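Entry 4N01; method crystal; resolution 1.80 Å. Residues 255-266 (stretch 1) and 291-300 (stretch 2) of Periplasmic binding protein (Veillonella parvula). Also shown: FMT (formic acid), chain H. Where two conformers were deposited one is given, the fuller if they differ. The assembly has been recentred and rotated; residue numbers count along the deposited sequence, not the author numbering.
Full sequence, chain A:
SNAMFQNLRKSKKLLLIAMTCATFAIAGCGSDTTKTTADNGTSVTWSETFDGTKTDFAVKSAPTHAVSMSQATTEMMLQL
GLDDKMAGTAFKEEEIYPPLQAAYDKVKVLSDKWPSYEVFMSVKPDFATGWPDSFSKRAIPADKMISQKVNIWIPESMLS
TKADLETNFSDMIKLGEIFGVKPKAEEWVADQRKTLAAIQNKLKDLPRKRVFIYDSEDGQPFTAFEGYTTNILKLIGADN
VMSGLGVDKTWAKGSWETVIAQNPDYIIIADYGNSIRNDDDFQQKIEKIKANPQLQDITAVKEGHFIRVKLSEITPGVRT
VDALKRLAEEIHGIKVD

Stretch 1 (255-266) SWETVIAQNPDY
Stretch 2 291-300: ANPQLQDITA

Where a helix ends beside the start of another, the residue just after it can bond to the free amides there, and this periplasmic binding protein shows how. In stretch 1, residues 256-262 are helical; Asn263 then leaves the helix with positive phi (50/65), a conformation asparagine tolerates well. Its side chain (chi1 t, -160°; chi2 17°) brings OD1 2.7 Å from Thr299 N, a nearly straight hydrogen bond (171°) to the first turn of the second helix, where amides lack partners within the helix. Thr299 OG1 (chi1 m) adds a weak bond to Asn263 OD1 at 3.3 Å. One residue on, Ala300 N donates to Pro264 O at 3.0 Å. The register follows: CA of Asn263 lies 5.2 Å from CA of Ile298, the N-cap residue, and CA of Asp265 lies 4.6 Å from CA of Ala300. The small Ala300 side chain allows close approach, with CB 3.3 Å from Asp265 O; that buried oxygen finds no conventional partner, only a CA-H...O contact from Ala300 CA, also 3.3 Å.

At the far end, extended Gln294 (chi1 and chi2 t) donates from NE2 to Glu257 OE2 at 2.8 Å. A water donates to both Glu257 OE2 (3.0 Å) and Gln294 OE1 (2.8 Å), reinforcing this exposed link.

Between these polar ends lies the apolar packing. A type I turn, Leu295 to Ile298, closed by Ile298 N to Leu295 O at 3.2 Å, presents both terminal side chains, each m,t, to the first helix. Leu295 CD1 sits 3.7 Å from the centroid of the six-membered ring of Trp256 (chi1 m, chi2 123°), over its face, while CD2 reaches Trp256 CE3 at 3.5 Å. Ile298 CD1 meets Ile260 CG1 (4.0 Å) and Val259 CG1 (4.1 Å); its CG2 lies 3.7 Å from Pro264 CD. Altogether 620 Å² is buried.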

ATOM      1  N   SER A 255     -19.936   5.525   9.579  0.53 24.26           N
ATOM      2  CA  SER A 255     -21.225   5.120  10.125  0.53 23.60           C
ATOM      3  C   SER A 255     -21.935   4.247   9.104  0.53 20.96           C
ATOM      4  O   SER A 255     -21.867   4.518   7.902  0.53 16.28           O
ATOM      5  CB  SER A 255     -22.082   6.346  10.440  0.53 30.60           C
ATOM      6  OG  SER A 255     -21.598   7.024  11.587  0.53 32.20           O
ATOM      7  N   TRP A 256     -22.601   3.193   9.568  1.00 19.57           N
ATOM      8  CA  TRP A 256     -23.393   2.361   8.672  1.00 16.82           C
ATOM      9  C   TRP A 256     -24.501   3.181   7.999  1.00 16.42           C
ATOM     10  O   TRP A 256     -24.871   2.892   6.873  1.00 18.66           O
ATOM     11  CB  TRP A 256     -24.015   1.172   9.418  1.00 20.53           C
ATOM     12  CG  TRP A 256     -23.056   0.031   9.734  1.00 22.45           C
ATOM     13  CD1 TRP A 256     -22.785  -0.492  10.968  1.00 28.93           C
ATOM     14  CD2 TRP A 256     -22.263  -0.726   8.800  1.00 21.98           C
ATOM     15  NE1 TRP A 256     -21.870  -1.522  10.859  1.00 27.56           N
ATOM     16  CE2 TRP A 256     -21.533  -1.678   9.541  1.00 24.49           C
ATOM     17  CE3 TRP A 256     -22.090  -0.674   7.409  1.00 17.03           C
ATOM     18  CZ2 TRP A 256     -20.659  -2.583   8.941  1.00 20.91           C
ATOM     19  CZ3 TRP A 256     -21.218  -1.572   6.817  1.00 19.78           C
ATOM     20  CH2 TRP A 256     -20.515  -2.511   7.579  1.00 22.51           C
ATOM     21  N   GLU A 257     -25.030   4.185   8.697  1.00 16.95           N
ATOM     22  CA  GLU A 257     -26.057   5.068   8.118  1.00 23.40           C
ATOM     23  C   GLU A 257     -25.575   5.663   6.806  1.00 23.91           C
ATOM     24  O   GLU A 257     -26.326   5.735   5.832  1.00 18.51           O
ATOM     25  CB  GLU A 257     -26.445   6.194   9.085  1.00 22.31           C
ATOM     26  CG  GLU A 257     -27.350   5.737  10.214  1.00 25.60           C
ATOM     27  CD  GLU A 257     -26.624   4.869  11.232  1.00 39.30           C
ATOM     28  OE1 GLU A 257     -25.384   5.007  11.362  1.00 43.04           O
ATOM     29  OE2 GLU A 257     -27.291   4.042  11.898  1.00 32.09           O
ATOM     30  N   THR A 258     -24.307   6.056   6.781  1.00 15.72           N
ATOM     31  CA  THR A 258     -23.737   6.691   5.610  1.00 15.82           C
ATOM     32  C   THR A 258     -23.599   5.676   4.478  1.00 17.62           C
ATOM     33  O   THR A 258     -23.912   5.969   3.320  1.00 16.69           O
ATOM     34  CB  THR A 258     -22.365   7.304   5.939  1.00 18.87           C
ATOM     35  OG1 THR A 258     -22.531   8.281   6.976  1.00 19.85           O
ATOM     36  CG2 THR A 258     -21.784   7.979   4.707  1.00 18.40           C
ATOM     37  N   VAL A 259     -23.144   4.475   4.817  1.00 17.32           N
ATOM     38  CA  VAL A 259     -23.001   3.416   3.823  1.00 17.69           C
ATOM     39  C   VAL A 259     -24.361   3.051   3.235  1.00 16.29           C
ATOM     40  O   VAL A 259     -24.507   2.880   2.022  1.00 17.26           O
ATOM     41  CB  VAL A 259     -22.380   2.172   4.455  1.00 18.09           C
ATOM     42  CG1 VAL A 259     -22.145   1.093   3.392  1.00 18.22           C
ATOM     43  CG2 VAL A 259     -21.077   2.551   5.165  1.00 16.39           C
ATOM     44  N   ILE A 260     -25.357   2.919   4.104  1.00 13.50           N
ATOM     45  CA  ILE A 260     -26.705   2.606   3.657  1.00 14.96           C
ATOM     46  C   ILE A 260     -27.241   3.684   2.706  1.00 16.44           C
ATOM     47  O   ILE A 260     -27.842   3.362   1.675  1.00 19.72           O
ATOM     48  CB  ILE A 260     -27.665   2.459   4.859  1.00 17.89           C
ATOM     49  CG1 ILE A 260     -27.282   1.222   5.689  1.00 19.02           C
ATOM     50  CG2 ILE A 260     -29.091   2.317   4.386  1.00 16.20           C
ATOM     51  CD1 ILE A 260     -27.942   1.221   7.076  1.00 21.87           C
ATOM     52  N   ALA A 261     -27.025   4.953   3.052  1.00 18.18           N
ATOM     53  CA  ALA A 261     -27.468   6.071   2.213  1.00 17.45           C
ATOM     54  C   ALA A 261     -26.793   6.020   0.838  1.00 22.38           C
ATOM     55  O   ALA A 261     -27.413   6.301  -0.187  1.00 18.79           O
ATOM     56  CB  ALA A 261     -27.148   7.390   2.892  1.00 15.14           C
ATOM     57  N   GLN A 262     -25.516   5.669   0.832  1.00 18.07           N
ATOM     58  CA  GLN A 262     -24.729   5.643  -0.401  1.00 14.43           C
ATOM     59  C   GLN A 262     -25.028   4.417  -1.256  1.00 16.88           C
ATOM     60  O   GLN A 262     -24.798   4.433  -2.467  1.00 21.83           O
ATOM     61  CB  GLN A 262     -23.232   5.699  -0.072  1.00 18.58           C
ATOM     62  CG  GLN A 262     -22.732   7.074   0.382  1.00 17.87           C
ATOM     63  CD  GLN A 262     -22.773   8.125  -0.719  1.00 20.11           C
ATOM     64  OE1 GLN A 262     -23.847   8.480  -1.219  1.00 20.78           O
ATOM     65  NE2 GLN A 262     -21.595   8.628  -1.105  1.00 18.73           N
ATOM     66  N   ASN A 263     -25.512   3.355  -0.618  1.00 14.79           N
ATOM     67  CA  ASN A 263     -25.948   2.150  -1.329  1.00 14.93           C
ATOM     68  C   ASN A 263     -24.927   1.625  -2.338  1.00 13.09           C
ATOM     69  O   ASN A 263     -25.182   1.639  -3.539  1.00 15.78           O
ATOM     70  CB  ASN A 263     -27.274   2.433  -2.052  1.00 16.08           C
ATOM     71  CG  ASN A 263     -28.027   1.164  -2.401  1.00 21.70           C
ATOM     72  OD1 ASN A 263     -27.750   0.103  -1.846  1.00 21.82           O
ATOM     73  ND2 ASN A 263     -28.987   1.271  -3.316  1.00 26.56           N
ATOM     74  N   PRO A 264     -23.762   1.167  -1.863  1.00 12.16           N
ATOM     75  CA  PRO A 264     -22.748   0.708  -2.819  1.00 14.28           C
ATOM     76  C   PRO A 264     -23.164  -0.518  -3.636  1.00 13.62           C
ATOM     77  O   PRO A 264     -23.931  -1.366  -3.153  1.00 15.13           O
ATOM     78  CB  PRO A 264     -21.566   0.340  -1.919  1.00 16.51           C
ATOM     79  CG  PRO A 264     -22.208   0.028  -0.572  1.00 11.71           C
ATOM     80  CD  PRO A 264     -23.346   0.986  -0.462  1.00 14.12           C
ATOM     81  N   ASP A 265     -22.656  -0.598  -4.869  1.00 11.93           N
ATOM     82  CA  ASP A 265     -22.836  -1.768  -5.740  1.00 15.82           C
ATOM     83  C   ASP A 265     -21.983  -2.957  -5.289  1.00 18.09           C
ATOM     84  O   ASP A 265     -22.399  -4.112  -5.418  1.00 13.49           O
ATOM     85  CB  ASP A 265     -22.436  -1.400  -7.179  1.00 13.81           C
ATOM     86  CG  ASP A 265     -23.344  -0.344  -7.780  1.00 24.60           C
ATOM     87  OD1 ASP A 265     -24.571  -0.552  -7.752  1.00 31.47           O
ATOM     88  OD2 ASP A 265     -22.837   0.702  -8.260  1.00 19.55           O
ATOM     89  N   TYR A 266     -20.783  -2.671  -4.786  1.00 11.22           N
ATOM     90  CA  TYR A 266     -19.851  -3.723  -4.353  1.00 14.21           C
ATOM     91  C   TYR A 266     -19.277  -3.377  -2.997  1.00 15.61           C
ATOM     92  O   TYR A 266     -19.083  -2.206  -2.680  1.00 13.58           O
ATOM     93  CB  TYR A 266     -18.700  -3.919  -5.368  1.00 10.76           C
ATOM     94  CG  TYR A 266     -19.192  -4.460  -6.681  1.00 15.61           C
ATOM     95  CD1 TYR A 266     -19.098  -5.812  -6.980  1.00 15.61           C
ATOM     96  CD2 TYR A 266     -19.800  -3.626  -7.603  1.00 14.95           C
ATOM     97  CE1 TYR A 266     -19.587  -6.319  -8.176  1.00 15.12           C
ATOM     98  CE2 TYR A 266     -20.301  -4.115  -8.792  1.00 17.19           C
ATOM     99  CZ  TYR A 266     -20.194  -5.462  -9.072  1.00 21.38           C
ATOM    100  OH  TYR A 266     -20.701  -5.938 -10.250  1.00 23.91           O
ATOM    101  N   ALA A 291     -25.435 -10.797   8.448  1.00 22.75           N
ATOM    102  CA  ALA A 291     -26.202 -11.026   9.673  1.00 23.72           C
ATOM    103  C   ALA A 291     -26.698  -9.723  10.298  1.00 29.59           C
ATOM    104  O   ALA A 291     -27.438  -9.744  11.284  1.00 27.65           O
ATOM    105  CB  ALA A 291     -25.371 -11.803  10.677  1.00 23.57           C
ATOM    106  N   ASN A 292     -26.298  -8.599   9.710  1.00 21.12           N
ATOM    107  CA  ASN A 292     -26.677  -7.277  10.210  1.00 16.52           C
ATOM    108  C   ASN A 292     -27.965  -6.805   9.528  1.00 20.02           C
ATOM    109  O   ASN A 292     -27.961  -6.462   8.340  1.00 20.29           O
ATOM    110  CB  ASN A 292     -25.539  -6.294   9.948  1.00 16.25           C
ATOM    111  CG  ASN A 292     -25.739  -4.950  10.640  1.00 22.18           C
ATOM    112  OD1 ASN A 292     -26.863  -4.534  10.928  1.00 27.11           O
ATOM    113  ND2 ASN A 292     -24.637  -4.263  10.901  1.00 22.06           N
ATOM    114  N   PRO A 293     -29.075  -6.785  10.278  1.00 21.55           N
ATOM    115  CA  PRO A 293     -30.380  -6.469   9.689  1.00 19.51           C
ATOM    116  C   PRO A 293     -30.416  -5.063   9.094  1.00 21.41           C
ATOM    117  O   PRO A 293     -31.189  -4.813   8.173  1.00 26.43           O
ATOM    118  CB  PRO A 293     -31.341  -6.562  10.880  1.00 22.99           C
ATOM    119  CG  PRO A 293     -30.605  -7.344  11.925  1.00 31.37           C
ATOM    120  CD  PRO A 293     -29.158  -7.025  11.727  1.00 22.77           C
ATOM    121  N   GLN A 294     -29.579  -4.160   9.593  1.00 23.35           N
ATOM    122  CA  GLN A 294     -29.580  -2.785   9.095  1.00 19.36           C
ATOM    123  C   GLN A 294     -29.086  -2.687   7.651  1.00 22.84           C
ATOM    124  O   GLN A 294     -29.404  -1.726   6.955  1.00 18.07           O
ATOM    125  CB  GLN A 294     -28.727  -1.878   9.996  1.00 22.79           C
ATOM    126  CG  GLN A 294     -29.181  -0.410  10.007  1.00 22.69           C
ATOM    127  CD  GLN A 294     -28.232   0.521  10.753  1.00 26.72           C
ATOM    128  OE1 GLN A 294     -27.241   0.084  11.342  1.00 25.93           O
ATOM    129  NE2 GLN A 294     -28.533   1.819  10.723  1.00 24.38           N
ATOM    130  N   LEU A 295     -28.332  -3.683   7.198  1.00 17.85           N
ATOM    131  CA  LEU A 295     -27.626  -3.590   5.913  1.00 17.77           C
ATOM    132  C   LEU A 295     -28.299  -4.384   4.799  1.00 23.17           C
ATOM    133  O   LEU A 295     -27.778  -4.457   3.677  1.00 21.72           O
ATOM    134  CB  LEU A 295     -26.197  -4.108   6.081  1.00 20.44           C
ATOM    135  CG  LEU A 295     -25.415  -3.478   7.235  1.00 19.77           C
ATOM    136  CD1 LEU A 295     -24.012  -4.068   7.311  1.00 17.75           C
ATOM    137  CD2 LEU A 295     -25.359  -1.955   7.055  1.00 17.33           C
ATOM    138  N   GLN A 296     -29.450  -4.966   5.097  0.50 23.03           N
ATOM    139  CA  GLN A 296     -30.010  -5.974   4.208  0.50 25.47           C
ATOM    140  C   GLN A 296     -30.554  -5.465   2.879  0.50 29.43           C
ATOM    141  O   GLN A 296     -30.711  -6.241   1.938  0.50 32.37           O
ATOM    142  CB  GLN A 296     -31.046  -6.843   4.927  0.50 25.90           C
ATOM    143  CG  GLN A 296     -30.443  -8.121   5.491  0.50 24.57           C
ATOM    144  CD  GLN A 296     -29.617  -8.900   4.466  0.50 25.26           C
ATOM    145  OE1 GLN A 296     -28.604  -9.509   4.812  0.50 23.61           O
ATOM    146  NE2 GLN A 296     -30.061  -8.902   3.206  0.50 34.59           N
ATOM    147  N   ASP A 297     -30.822  -4.171   2.789  1.00 26.87           N
ATOM    148  CA  ASP A 297     -31.313  -3.607   1.534  1.00 34.02           C
ATOM    149  C   ASP A 297     -30.238  -2.886   0.713  1.00 26.25           C
ATOM    150  O   ASP A 297     -30.526  -2.344  -0.348  1.00 22.18           O
ATOM    151  CB  ASP A 297     -32.544  -2.730   1.765  1.00 48.26           C
ATOM    152  CG  ASP A 297     -33.730  -3.522   2.288  1.00 57.99           C
ATOM    153  OD1 ASP A 297     -33.750  -4.764   2.114  1.00 53.18           O
ATOM    154  OD2 ASP A 297     -34.644  -2.902   2.869  1.00 68.14           O
ATOM    155  N   ILE A 298     -28.997  -2.904   1.187  1.00 16.95           N
ATOM    156  CA  ILE A 298     -27.892  -2.376   0.390  1.00 15.23           C
ATOM    157  C   ILE A 298     -27.715  -3.257  -0.854  1.00 20.38           C
ATOM    158  O   ILE A 298     -27.721  -4.488  -0.754  1.00 17.58           O
ATOM    159  CB  ILE A 298     -26.569  -2.348   1.206  1.00 17.04           C
ATOM    160  CG1 ILE A 298     -26.654  -1.305   2.332  1.00 14.29           C
ATOM    161  CG2 ILE A 298     -25.365  -2.070   0.301  1.00 16.63           C
ATOM    162  CD1 ILE A 298     -25.420  -1.314   3.255  1.00 15.39           C
ATOM    163  N   THR A 299     -27.591  -2.629  -2.023  1.00 16.23           N
ATOM    164  CA  THR A 299     -27.461  -3.359  -3.288  1.00 20.47           C
ATOM    165  C   THR A 299     -26.382  -4.451  -3.262  1.00 18.38           C
ATOM    166  O   THR A 299     -26.657  -5.598  -3.607  1.00 16.49           O
ATOM    167  CB  THR A 299     -27.172  -2.392  -4.446  1.00 18.84           C
ATOM    168  OG1 THR A 299     -28.299  -1.528  -4.610  1.00 19.33           O
ATOM    169  CG2 THR A 299     -26.942  -3.157  -5.733  1.00 21.67           C
ATOM    170  N   ALA A 300     -25.169  -4.092  -2.850  1.00 15.54           N
ATOM    171  CA  ALA A 300     -24.090  -5.069  -2.724  1.00 17.09           C
ATOM    172  C   ALA A 300     -24.485  -6.280  -1.872  1.00 17.81           C
ATOM    173  O   ALA A 300     -24.139  -7.423  -2.192  1.00 16.95           O
ATOM    174  CB  ALA A 300     -22.834  -4.398  -2.154  1.00 14.18           C
TER
HETATM  175  C   FMT H 406     -19.429  10.485  -3.512  1.00 52.85           C
HETATM  176  O1  FMT H 406     -19.812  10.805  -2.386  1.00 50.96           O
HETATM  177  O2  FMT H 406     -18.776   9.471  -3.751  1.00 53.12           O
HETATM  178  O   HOH W   1     -25.517   1.815  12.789  1.00 34.55           O